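Local coordinates for protein 2-oxoadipate dioxygenase/decarboxylase (Pseudomonas putida, PDB 6W1H) that catalyses the oxygen-dependent decarboxylation and hydroxylation of 2-oxoadipate to D-2-hydroxyglutarate with an iron(II) cofactor, a step in D-lysine catabolism, at residues Q67-A72 with N225-R230; P229-I234 with G293-R298; G97-S102 with Y396-P401; V108-F113 with F129-R134. All coordinates share one frame; numbering follows the deposited sequence.

Contact 1: Q67-A72 with N225-R230; sequences QERHGA and NHLTPR. With NI (nickel (II) ion), chain B; OOG (2-oxoadipic acid), chain C.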
# COMPACT_ATOMS: atom_id res chain seq x y z
N GLN A 67 8.92 10.82 -0.03
CA GLN A 67 8.00 10.65 -1.15
C GLN A 67 7.23 9.33 -1.12
O GLN A 67 6.45 9.08 -2.06
CB GLN A 67 8.78 10.76 -2.47
CG GLN A 67 9.35 12.15 -2.69
CD GLN A 67 8.26 13.17 -2.86
OE1 GLN A 67 7.44 13.05 -3.76
NE2 GLN A 67 8.23 14.18 -2.00
N GLU A 68 7.40 8.52 -0.08
CA GLU A 68 6.82 7.19 -0.02
C GLU A 68 5.30 7.27 0.12
O GLU A 68 4.79 7.91 1.05
CB GLU A 68 7.42 6.42 1.16
CG GLU A 68 6.78 5.07 1.39
CD GLU A 68 7.70 4.08 2.11
OE1 GLU A 68 8.84 4.44 2.44
OE2 GLU A 68 7.26 2.93 2.36
N ARG A 69 4.59 6.59 -0.79
CA ARG A 69 3.14 6.60 -0.80
C ARG A 69 2.60 5.25 -1.25
O ARG A 69 3.29 4.48 -1.93
CB ARG A 69 2.60 7.66 -1.77
CG ARG A 69 2.74 9.09 -1.29
CD ARG A 69 2.48 10.05 -2.43
NE ARG A 69 3.52 9.97 -3.44
CZ ARG A 69 4.56 10.79 -3.49
NH1 ARG A 69 4.69 11.76 -2.57
NH2 ARG A 69 5.48 10.67 -4.46
N HIS A 70 1.34 4.99 -0.93
CA HIS A 70 0.54 3.96 -1.58
C HIS A 70 -0.72 4.63 -2.13
O HIS A 70 -1.17 5.65 -1.64
CB HIS A 70 0.24 2.71 -0.73
CG HIS A 70 -0.95 2.79 0.17
ND1 HIS A 70 -0.84 2.76 1.54
CD2 HIS A 70 -2.28 2.76 -0.09
CE1 HIS A 70 -2.04 2.77 2.09
NE2 HIS A 70 -2.93 2.76 1.13
N GLY A 71 -1.23 4.07 -3.21
CA GLY A 71 -2.53 4.43 -3.72
C GLY A 71 -3.45 3.24 -3.66
O GLY A 71 -2.98 2.10 -3.54
N ALA A 72 -4.75 3.48 -3.79
CA ALA A 72 -5.73 2.41 -3.88
C ALA A 72 -6.71 2.75 -4.98
O ALA A 72 -7.18 3.89 -5.06
CB ALA A 72 -6.49 2.26 -2.56
N ASN A 225 -8.80 6.24 -4.97
CA ASN A 225 -9.63 6.13 -3.78
C ASN A 225 -8.98 6.85 -2.62
O ASN A 225 -9.66 7.49 -1.83
CB ASN A 225 -9.87 4.67 -3.42
CG ASN A 225 -10.78 4.53 -2.24
OD1 ASN A 225 -10.32 4.40 -1.11
ND2 ASN A 225 -12.08 4.58 -2.48
N HIS A 226 -7.66 6.74 -2.49
CA HIS A 226 -6.87 7.56 -1.61
C HIS A 226 -5.40 7.37 -1.96
O HIS A 226 -5.02 6.41 -2.63
CB HIS A 226 -7.14 7.21 -0.16
CG HIS A 226 -6.83 5.79 0.20
ND1 HIS A 226 -7.76 4.79 0.07
CD2 HIS A 226 -5.70 5.19 0.63
CE1 HIS A 226 -7.25 3.65 0.48
NE2 HIS A 226 -5.98 3.86 0.81
N LEU A 227 -4.59 8.33 -1.55
CA LEU A 227 -3.14 8.22 -1.53
C LEU A 227 -2.71 8.38 -0.09
O LEU A 227 -3.16 9.29 0.59
CB LEU A 227 -2.46 9.28 -2.36
CG LEU A 227 -2.46 9.27 -3.84
CD1 LEU A 227 -1.54 10.41 -4.32
CD2 LEU A 227 -2.01 7.95 -4.38
N THR A 228 -1.84 7.50 0.37
CA THR A 228 -1.45 7.45 1.78
C THR A 228 0.04 7.71 1.90
O THR A 228 0.83 6.92 1.36
CB THR A 228 -1.78 6.07 2.33
OG1 THR A 228 -3.17 5.88 2.14
CG2 THR A 228 -1.40 5.95 3.80
N PRO A 229 0.46 8.76 2.60
CA PRO A 229 1.88 8.96 2.89
C PRO A 229 2.30 8.13 4.10
O PRO A 229 1.48 7.63 4.86
CB PRO A 229 1.96 10.47 3.21
CG PRO A 229 0.62 10.81 3.77
CD PRO A 229 -0.38 9.86 3.14
N ARG A 230 3.61 8.03 4.28
CA ARG A 230 4.19 7.26 5.37
C ARG A 230 4.72 8.20 6.45
O ARG A 230 5.55 9.07 6.18
CB ARG A 230 5.32 6.38 4.83
CG ARG A 230 6.03 5.59 5.92
CD ARG A 230 7.16 4.76 5.35
NE ARG A 230 7.92 4.09 6.41
CZ ARG A 230 9.06 3.44 6.23
NH1 ARG A 230 9.61 3.34 5.02
NH2 ARG A 230 9.65 2.87 7.28
NI NI B . -4.98 2.41 1.89
C2 OOG C . -8.92 -0.11 0.41
C3 OOG C . -7.78 -0.76 -0.35
C4 OOG C . -6.72 -1.28 0.62
C6 OOG C . -5.04 -0.32 2.40
O4 OOG C . -4.97 -1.48 2.94
O3 OOG C . -4.47 0.70 2.90
C5 OOG C . -5.83 -0.12 1.13
C1 OOG C . -10.12 0.18 -0.51
O1 OOG C . -11.16 0.54 -0.05
O2 OOG C . -10.04 0.03 -1.90
O5 OOG C . -5.71 0.92 0.56
O HOH W 1 -7.14 1.97 2.93
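The imidazole of His70 carries Thr228 over one face, with Thr228 CB 3.6 Å from the centroid of the His70 ring in a CH-pi contact, and meets His226 at its edge. The two histidine rings stand rim to rim with planes 79° apart, neither covering the other, because both direct NE2 at the same metal. The His226 ring has Ala72 CB over one face; at its edge lie O5 of the bound 2-oxoadipate, near the plane, and Asn225 OD1, in it, the latter taking the ND1 hydrogen on a lone pair, 2.8 Å from His226 ND1. This bond fixes the rotation of the ring and leaves NE2 for the metal, while Glu296 does the same for ND1 of His70. The guanidinium of Arg230 receives Glu68 OE1 in its own plane, Arg230 NH1 to Glu68 OE1 measuring 2.9 Å, although the carboxylate is turned 76° from it. This salt bridge belongs to a wider buried network: Arg64 and Arg127 also bind Glu68, and Glu61 binds Arg230. The strands themselves run antiparallel, and His70 and Thr228 exchange backbone bonds, the shorter being 2.8 Å from Thr228 N to His70 O. Chi1 of 86° at His70 swings its ring so that NE2 meets the nickel at 2.2 Å; His226 NE2 binds it at 2.1 Å. Glu294, from strand 287-298, joins these two histidines of the mixed sheet in the two-histidine, one-carboxylate site characteristic of dioxygenases in the glyoxalase (vicinal oxygen chelate) clan; nickel here takes the place of the iron(II) cofactor.

Contact 2: P229-I234 with G293-R298; sequences PRTLDI and GEIEQR. With NI (nickel (II) ion), chain B; OOG (2-oxoadipic acid), chain C.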
# COMPACT_ATOMS: atom_id res chain seq x y z
N PRO A 229 0.46 8.76 2.60
CA PRO A 229 1.88 8.96 2.89
C PRO A 229 2.30 8.13 4.10
O PRO A 229 1.48 7.63 4.86
CB PRO A 229 1.96 10.47 3.21
CG PRO A 229 0.62 10.81 3.77
CD PRO A 229 -0.38 9.86 3.14
N ARG A 230 3.61 8.03 4.28
CA ARG A 230 4.19 7.26 5.37
C ARG A 230 4.72 8.20 6.45
O ARG A 230 5.55 9.07 6.18
CB ARG A 230 5.32 6.38 4.83
CG ARG A 230 6.03 5.59 5.92
CD ARG A 230 7.16 4.76 5.35
NE ARG A 230 7.92 4.09 6.41
CZ ARG A 230 9.06 3.44 6.23
NH1 ARG A 230 9.61 3.34 5.02
NH2 ARG A 230 9.65 2.87 7.28
N THR A 231 4.27 7.99 7.68
CA THR A 231 4.82 8.69 8.83
C THR A 231 5.62 7.72 9.68
O THR A 231 5.34 6.52 9.71
CB THR A 231 3.72 9.35 9.67
OG1 THR A 231 4.33 10.06 10.76
CG2 THR A 231 2.76 8.33 10.26
N LEU A 232 6.62 8.26 10.37
CA LEU A 232 7.39 7.50 11.34
C LEU A 232 6.70 7.33 12.69
O LEU A 232 7.19 6.54 13.49
CB LEU A 232 8.77 8.16 11.54
CG LEU A 232 9.67 8.19 10.28
CD1 LEU A 232 10.97 8.90 10.60
CD2 LEU A 232 9.95 6.81 9.75
N ASP A 233 5.61 8.06 12.96
CA ASP A 233 4.96 7.95 14.27
C ASP A 233 3.47 8.28 14.13
O ASP A 233 3.07 9.45 14.17
CB ASP A 233 5.65 8.86 15.28
CG ASP A 233 5.14 8.68 16.68
OD1 ASP A 233 4.03 8.11 16.83
OD2 ASP A 233 5.84 9.13 17.62
N ILE A 234 2.65 7.24 14.00
CA ILE A 234 1.23 7.46 13.81
C ILE A 234 0.56 8.00 15.07
O ILE A 234 -0.46 8.69 14.98
CB ILE A 234 0.53 6.21 13.26
CG1 ILE A 234 -0.77 6.57 12.54
CG2 ILE A 234 0.29 5.15 14.35
CD1 ILE A 234 -1.39 5.42 11.78
N GLY A 293 -9.33 10.12 3.36
CA GLY A 293 -7.88 10.10 3.41
C GLY A 293 -7.38 9.07 4.41
O GLY A 293 -8.13 8.51 5.21
N GLU A 294 -6.07 8.86 4.39
CA GLU A 294 -5.45 7.83 5.20
C GLU A 294 -4.01 8.19 5.51
O GLU A 294 -3.35 8.94 4.78
CB GLU A 294 -5.52 6.52 4.42
CG GLU A 294 -4.97 5.28 5.11
CD GLU A 294 -5.30 4.05 4.31
OE1 GLU A 294 -4.57 3.75 3.36
OE2 GLU A 294 -6.33 3.43 4.59
N ILE A 295 -3.52 7.63 6.61
CA ILE A 295 -2.14 7.78 7.03
C ILE A 295 -1.68 6.43 7.54
O ILE A 295 -2.45 5.68 8.15
CB ILE A 295 -2.02 8.88 8.12
CG1 ILE A 295 -0.58 9.07 8.56
CG2 ILE A 295 -2.92 8.57 9.32
CD1 ILE A 295 0.33 9.59 7.47
N GLU A 296 -0.43 6.10 7.27
CA GLU A 296 0.12 4.83 7.73
C GLU A 296 1.54 4.99 8.25
O GLU A 296 2.24 5.92 7.91
CB GLU A 296 0.06 3.74 6.64
CG GLU A 296 1.05 3.89 5.52
CD GLU A 296 0.76 2.95 4.35
OE1 GLU A 296 -0.11 2.06 4.46
OE2 GLU A 296 1.40 3.10 3.31
N GLN A 297 1.92 4.05 9.13
CA GLN A 297 3.28 3.89 9.60
C GLN A 297 3.66 2.44 9.29
O GLN A 297 2.91 1.53 9.64
CB GLN A 297 3.33 4.10 11.13
CG GLN A 297 4.74 4.01 11.72
CD GLN A 297 4.76 4.01 13.22
OE1 GLN A 297 3.90 4.62 13.87
NE2 GLN A 297 5.77 3.39 13.80
N ARG A 298 4.81 2.24 8.66
CA ARG A 298 5.22 0.91 8.19
C ARG A 298 6.38 0.39 9.02
O ARG A 298 7.38 1.09 9.17
CB ARG A 298 5.60 0.95 6.71
CG ARG A 298 4.37 1.00 5.83
CD ARG A 298 4.66 1.00 4.31
NE ARG A 298 3.38 0.94 3.62
CZ ARG A 298 2.75 -0.18 3.30
NH1 ARG A 298 3.31 -1.37 3.51
NH2 ARG A 298 1.53 -0.11 2.78
NI NI B . -4.98 2.41 1.89
C2 OOG C . -8.92 -0.11 0.41
C3 OOG C . -7.78 -0.76 -0.35
C4 OOG C . -6.72 -1.28 0.62
C6 OOG C . -5.04 -0.32 2.40
O4 OOG C . -4.97 -1.48 2.94
O3 OOG C . -4.47 0.70 2.90
C5 OOG C . -5.83 -0.12 1.13
C1 OOG C . -10.12 0.18 -0.51
O1 OOG C . -11.16 0.54 -0.05
O2 OOG C . -10.04 0.03 -1.90
O5 OOG C . -5.71 0.92 0.56
O HOH W 2 6.81 4.32 8.99
O HOH W 1 -7.14 1.97 2.93
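Thr231 and Glu296 join the two backbones at the tight centre of this contact, Thr231 N to Glu296 O being 2.9 Å and nearly straight at 173°. On one flank Ile295 CD1 lies 3.9 Å from Pro229 CG, and Ile295 CG1 packs against the Thr231 methyl. Next to Ile295, Glu294 OE1 binds the nickel at 2.0 Å, and Glu294 O touches Pro229 CD. The extended Gln297 chain, CG anti to the backbone N (chi1 -177°), runs alongside Thr231 O and Leu232 O so that its OE1 accepts from Ile234 N at 2.9 Å. An alanine at Gln297 would probably leave the Ile234 N-H without this acceptor and a gap where the amide lay beside Leu232. Less directly packed is the side bridged by water 2, which accepts from Arg230 NE and Arg298 N and donates to Thr231 O; Arg298 CB rests over a face of the Arg230 guanidinium. Solvent reaches Leu232, Asp233 and Gln297. Thr231 OG1, also partnered by Asn42, takes the Asp233 N-H in an ST turn, and Asp233 N-caps helix 234-240. The loop leads from strand 226-229 to that helix, with helix 29-48 and strand 287-298, paired with 264-276, beside it.

Contact 3: G97-S102 with Y396-P401; sequences GYYDLS and YEDFLP. With OOG (2-oxoadipic acid), chain C.
With CG of Tyr99 anti to its carbonyl carbon (chi1 -55°), the phenol leaves strand 97-100 toward loop 396-401, and a like torsion at Phe399 (chi1 -61°) turns that ring to the bound 2-oxoadipate. The two side chains cross at about a right angle, Tyr99 OH lying at the edge of the Phe399 ring, near its plane. There the hydroxyl oxygen accepts from the backbone, Phe399 N to Tyr99 OH being 3.3 Å and bent at 136°. It also donates to water 3, 2.6 Å from Tyr99 OH, which in turn donates to Asp398 OD1 at 2.7 Å; Asp398 has a salt bridge to Arg114 besides. Along the ring, Pro401 slides past in the opposite direction, its CG 3.9 Å from Tyr99 CD2 and 4.0 Å from Leu101 CD2, and a cis peptide bond precedes this proline. A phenylalanine in place of Tyr99 would probably leave the Phe399 N-H without this acceptor and cost water 3 its phenol donor. Phe399 CD2 and Pro401 CB each approach O4 of 2-oxoadipate to 3.5 Å. The chemistry is therefore two-sided: a hydroxyl and one water link the loop to the strand, while Phe399 and Pro401 border the metal-bound end of the substrate.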
# COMPACT_ATOMS: atom_id res chain seq x y z
N GLY A 97 0.91 -10.59 -4.00
CA GLY A 97 -0.11 -10.96 -3.04
C GLY A 97 -1.49 -11.10 -3.67
O GLY A 97 -1.78 -10.61 -4.77
N TYR A 98 -2.34 -11.83 -2.97
CA TYR A 98 -3.73 -12.00 -3.37
C TYR A 98 -4.59 -11.79 -2.13
O TYR A 98 -4.40 -12.47 -1.12
CB TYR A 98 -3.99 -13.38 -3.96
CG TYR A 98 -5.45 -13.63 -4.18
CD1 TYR A 98 -6.15 -12.90 -5.14
CD2 TYR A 98 -6.15 -14.56 -3.42
CE1 TYR A 98 -7.50 -13.12 -5.35
CE2 TYR A 98 -7.49 -14.78 -3.64
CZ TYR A 98 -8.16 -14.05 -4.59
OH TYR A 98 -9.51 -14.25 -4.81
N TYR A 99 -5.52 -10.84 -2.21
CA TYR A 99 -6.42 -10.52 -1.11
C TYR A 99 -7.84 -10.87 -1.56
O TYR A 99 -8.39 -10.23 -2.46
CB TYR A 99 -6.32 -9.04 -0.75
CG TYR A 99 -4.91 -8.56 -0.41
CD1 TYR A 99 -3.99 -8.30 -1.42
CD2 TYR A 99 -4.52 -8.35 0.91
CE1 TYR A 99 -2.71 -7.85 -1.12
CE2 TYR A 99 -3.25 -7.90 1.22
CZ TYR A 99 -2.35 -7.65 0.21
OH TYR A 99 -1.08 -7.21 0.51
N ASP A 100 -8.44 -11.88 -0.93
CA ASP A 100 -9.83 -12.27 -1.20
C ASP A 100 -10.70 -11.63 -0.13
O ASP A 100 -10.78 -12.12 1.00
CB ASP A 100 -9.96 -13.79 -1.19
CG ASP A 100 -11.35 -14.26 -1.54
OD1 ASP A 100 -12.26 -13.40 -1.67
OD2 ASP A 100 -11.54 -15.48 -1.70
N LEU A 101 -11.32 -10.51 -0.47
CA LEU A 101 -12.06 -9.72 0.52
C LEU A 101 -13.52 -10.12 0.64
O LEU A 101 -14.26 -9.47 1.39
CB LEU A 101 -11.95 -8.24 0.20
CG LEU A 101 -10.53 -7.70 -0.05
CD1 LEU A 101 -10.53 -6.18 -0.01
CD2 LEU A 101 -9.55 -8.26 0.96
N SER A 102 -13.88 -11.15 -0.11
CA SER A 102 -15.34 -11.64 0.11
C SER A 102 -15.67 -12.06 1.57
O SER A 102 -16.83 -11.94 2.14
CB SER A 102 -15.60 -12.82 -0.83
OG SER A 102 -14.85 -13.96 -0.46
N TYR A 396 7.93 -3.57 5.80
CA TYR A 396 6.74 -4.17 5.20
C TYR A 396 6.23 -3.31 4.05
O TYR A 396 6.00 -2.10 4.21
CB TYR A 396 5.65 -4.30 6.27
CG TYR A 396 4.48 -5.14 5.84
CD1 TYR A 396 4.66 -6.46 5.44
CD2 TYR A 396 3.19 -4.63 5.84
CE1 TYR A 396 3.60 -7.25 5.05
CE2 TYR A 396 2.11 -5.42 5.46
CZ TYR A 396 2.32 -6.73 5.07
OH TYR A 396 1.27 -7.52 4.68
N GLU A 397 6.02 -3.95 2.91
CA GLU A 397 5.63 -3.29 1.67
C GLU A 397 4.20 -3.60 1.25
O GLU A 397 3.74 -3.09 0.23
CB GLU A 397 6.56 -3.73 0.52
CG GLU A 397 8.02 -3.53 0.80
CD GLU A 397 8.45 -2.09 0.72
OE1 GLU A 397 7.60 -1.23 0.36
OE2 GLU A 397 9.62 -1.80 1.04
N ASP A 398 3.47 -4.41 2.02
CA ASP A 398 2.16 -4.88 1.62
C ASP A 398 1.07 -4.24 2.48
O ASP A 398 1.24 -3.11 2.95
CB ASP A 398 2.16 -6.40 1.64
CG ASP A 398 3.24 -6.97 0.77
OD1 ASP A 398 3.14 -6.75 -0.44
OD2 ASP A 398 4.18 -7.61 1.33
N PHE A 399 -0.05 -4.94 2.65
CA PHE A 399 -1.25 -4.35 3.23
C PHE A 399 -1.92 -5.31 4.20
O PHE A 399 -1.83 -6.53 4.06
CB PHE A 399 -2.23 -3.95 2.09
CG PHE A 399 -1.66 -2.95 1.15
CD1 PHE A 399 -0.88 -3.35 0.08
CD2 PHE A 399 -1.89 -1.60 1.36
CE1 PHE A 399 -0.34 -2.39 -0.78
CE2 PHE A 399 -1.36 -0.66 0.52
CZ PHE A 399 -0.58 -1.04 -0.56
N LEU A 400 -2.55 -4.76 5.22
CA LEU A 400 -3.21 -5.59 6.22
C LEU A 400 -4.28 -6.50 5.64
O LEU A 400 -4.31 -7.67 6.02
CB LEU A 400 -3.75 -4.72 7.36
CG LEU A 400 -2.72 -3.93 8.17
CD1 LEU A 400 -3.47 -3.06 9.19
CD2 LEU A 400 -1.74 -4.83 8.82
N PRO A 401 -5.23 -6.03 4.79
CA PRO A 401 -5.50 -4.65 4.35
C PRO A 401 -6.59 -3.95 5.18
O PRO A 401 -7.27 -4.59 6.00
CB PRO A 401 -6.04 -4.86 2.93
CG PRO A 401 -6.85 -6.15 3.07
CD PRO A 401 -6.17 -6.98 4.15
C2 OOG C . -8.92 -0.11 0.41
C3 OOG C . -7.78 -0.76 -0.35
C4 OOG C . -6.72 -1.28 0.62
C6 OOG C . -5.04 -0.32 2.40
O4 OOG C . -4.97 -1.48 2.94
O3 OOG C . -4.47 0.70 2.90
C5 OOG C . -5.83 -0.12 1.13
C1 OOG C . -10.12 0.18 -0.51
O1 OOG C . -11.16 0.54 -0.05
O2 OOG C . -10.04 0.03 -1.90
O5 OOG C . -5.71 0.92 0.56
O HOH W 3 0.64 -7.10 -1.45

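Contact 4: V108-F113 with F129-R134; sequences VHSTAF and FTSLLR. With OOG (2-oxoadipic acid), chain C.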
# COMPACT_ATOMS: atom_id res chain seq x y z
N VAL A 108 -15.07 -7.87 -3.89
CA VAL A 108 -13.84 -7.60 -4.63
C VAL A 108 -12.76 -8.58 -4.19
O VAL A 108 -12.81 -9.17 -3.11
CB VAL A 108 -13.31 -6.15 -4.44
CG1 VAL A 108 -14.42 -5.12 -4.60
CG2 VAL A 108 -12.60 -5.99 -3.10
N HIS A 109 -11.78 -8.76 -5.07
CA HIS A 109 -10.51 -9.40 -4.73
C HIS A 109 -9.40 -8.62 -5.42
O HIS A 109 -9.64 -7.89 -6.40
CB HIS A 109 -10.48 -10.91 -4.98
CG HIS A 109 -10.86 -11.35 -6.36
ND1 HIS A 109 -10.73 -12.66 -6.76
CD2 HIS A 109 -11.39 -10.68 -7.41
CE1 HIS A 109 -11.14 -12.78 -8.01
NE2 HIS A 109 -11.56 -11.60 -8.43
N SER A 110 -8.20 -8.70 -4.87
CA SER A 110 -7.22 -7.66 -5.11
C SER A 110 -5.80 -8.19 -5.09
O SER A 110 -5.51 -9.29 -4.58
CB SER A 110 -7.35 -6.56 -4.01
OG SER A 110 -8.70 -6.32 -3.68
N THR A 111 -4.91 -7.35 -5.60
CA THR A 111 -3.47 -7.51 -5.49
C THR A 111 -2.87 -6.12 -5.25
O THR A 111 -3.55 -5.10 -5.38
CB THR A 111 -2.88 -8.17 -6.75
OG1 THR A 111 -1.52 -8.53 -6.51
CG2 THR A 111 -2.96 -7.22 -7.91
N ALA A 112 -1.58 -6.09 -4.93
CA ALA A 112 -0.84 -4.84 -4.85
C ALA A 112 0.26 -4.82 -5.90
O ALA A 112 1.09 -5.72 -5.96
CB ALA A 112 -0.20 -4.68 -3.48
N PHE A 113 0.26 -3.79 -6.74
CA PHE A 113 1.30 -3.63 -7.74
C PHE A 113 2.42 -2.81 -7.12
O PHE A 113 2.18 -1.70 -6.64
CB PHE A 113 0.73 -2.94 -8.97
CG PHE A 113 -0.20 -3.81 -9.77
CD1 PHE A 113 0.29 -4.72 -10.69
CD2 PHE A 113 -1.57 -3.73 -9.59
CE1 PHE A 113 -0.55 -5.50 -11.40
CE2 PHE A 113 -2.43 -4.51 -10.31
CZ PHE A 113 -1.92 -5.39 -11.23
N PHE A 129 -2.64 -0.63 -4.41
CA PHE A 129 -3.54 -1.72 -4.09
C PHE A 129 -4.70 -1.64 -5.06
O PHE A 129 -5.35 -0.60 -5.16
CB PHE A 129 -4.03 -1.58 -2.66
CG PHE A 129 -4.79 -2.77 -2.14
CD1 PHE A 129 -6.15 -2.91 -2.38
CD2 PHE A 129 -4.14 -3.73 -1.38
CE1 PHE A 129 -6.86 -3.99 -1.87
CE2 PHE A 129 -4.84 -4.81 -0.86
CZ PHE A 129 -6.21 -4.94 -1.10
N THR A 130 -4.93 -2.71 -5.81
CA THR A 130 -5.86 -2.71 -6.93
C THR A 130 -6.91 -3.80 -6.74
O THR A 130 -6.58 -5.00 -6.70
CB THR A 130 -5.10 -2.92 -8.24
OG1 THR A 130 -4.10 -1.91 -8.38
CG2 THR A 130 -6.06 -2.86 -9.40
N SER A 131 -8.16 -3.39 -6.63
CA SER A 131 -9.28 -4.30 -6.42
C SER A 131 -10.08 -4.47 -7.70
O SER A 131 -10.31 -3.50 -8.44
CB SER A 131 -10.19 -3.76 -5.33
OG SER A 131 -9.54 -3.77 -4.09
N LEU A 132 -10.52 -5.70 -7.95
CA LEU A 132 -11.43 -6.01 -9.06
C LEU A 132 -12.79 -6.35 -8.49
O LEU A 132 -12.91 -7.27 -7.67
CB LEU A 132 -10.90 -7.18 -9.89
CG LEU A 132 -11.86 -7.84 -10.88
CD1 LEU A 132 -12.31 -6.84 -11.95
CD2 LEU A 132 -11.23 -9.08 -11.52
N LEU A 133 -13.81 -5.61 -8.92
CA LEU A 133 -15.19 -5.86 -8.52
C LEU A 133 -15.66 -7.17 -9.11
O LEU A 133 -15.38 -7.48 -10.28
CB LEU A 133 -16.08 -4.72 -9.00
CG LEU A 133 -17.58 -4.76 -8.69
CD1 LEU A 133 -17.83 -4.79 -7.20
CD2 LEU A 133 -18.29 -3.58 -9.35
N ARG A 134 -16.36 -7.97 -8.30
CA ARG A 134 -16.86 -9.28 -8.71
C ARG A 134 -18.37 -9.14 -8.90
O ARG A 134 -19.15 -9.27 -7.96
CB ARG A 134 -16.53 -10.34 -7.68
CG ARG A 134 -15.04 -10.51 -7.44
CD ARG A 134 -14.74 -11.71 -6.53
NE ARG A 134 -15.23 -12.95 -7.12
CZ ARG A 134 -15.37 -14.09 -6.45
NH1 ARG A 134 -15.05 -14.14 -5.16
NH2 ARG A 134 -15.82 -15.17 -7.07
C2 OOG C . -8.92 -0.11 0.41
C3 OOG C . -7.78 -0.76 -0.35
C4 OOG C . -6.72 -1.28 0.62
C6 OOG C . -5.04 -0.32 2.40
O4 OOG C . -4.97 -1.48 2.94
O3 OOG C . -4.47 0.70 2.90
C5 OOG C . -5.83 -0.12 1.13
C1 OOG C . -10.12 0.18 -0.51
O1 OOG C . -11.16 0.54 -0.05
O2 OOG C . -10.04 0.03 -1.90
O5 OOG C . -5.71 0.92 0.56
O HOH W 4 -13.62 -12.39 -3.60
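Strands 108-113 and 129-133 pair as antiparallel neighbours in the five-stranded mixed sheet, where 127-133 also borders the metal-bearing strand 69-75. His109 with Leu132 and Thr111 with Thr130 are the hydrogen-bonded pairs; Leu132 N to His109 O and Thr130 N to Thr111 O are both 2.8 Å and almost straight. On the face holding Ser110, Ser131 and Phe129, the two hydroxyls meet in a hydrogen bond, Ser110 OG donating to Ser131 OG at 2.7 Å, while Ser110 CB lies 3.4 Å from Phe129 CE1. The Phe129 ring, its CG anti to the backbone N (chi1 -170°), has C4 of 2-oxoadipate over one face and Thr111 O over the other; its CD1 comes to 3.4 Å from the ligand C3. On the His109 face, which meets helices 78-90 and 424-433, Arg134 CD sits above the imidazole, 3.7 Å from the ring centroid, with the guanidinium plane inclined 27° to the ring. Tyr98 holds His109 ND1, and Glu136 pairs with the Arg134 charge. Thr130 CB lies in the plane of the Phe113 ring. Val108 and Leu133 meet helix 211-217. The Phe129 ring thus offers an apolar surface to C3 and C4 of the substrate.

Contacts 1 and 2 together complete the metal site: Glu294 joins His70 and His226 on the nickel, and the shared residues Pro229 and Arg230 carry the chain from one contact into the other; the two contact centres are about 9 Å apart. Second-shell bonds cross between them, Thr228 OG1 to Glu294 OE1 at 2.8 Å and His70 ND1 to Glu296 OE2 at 2.9 Å. Contact 4 is tied to contact 1 within one sheet by Phe129 N to Gly71 O, 2.9 Å. Contact 3 borders contact 4, where Gly97 O meets Thr111 OG1 at 2.7 Å, and Arg298 of contact 2 binds the loop of contact 3 through Asp398 O. All four contacts touch 2-oxoadipate, although the centres of contacts 2 and 4 lie about 22 Å apart.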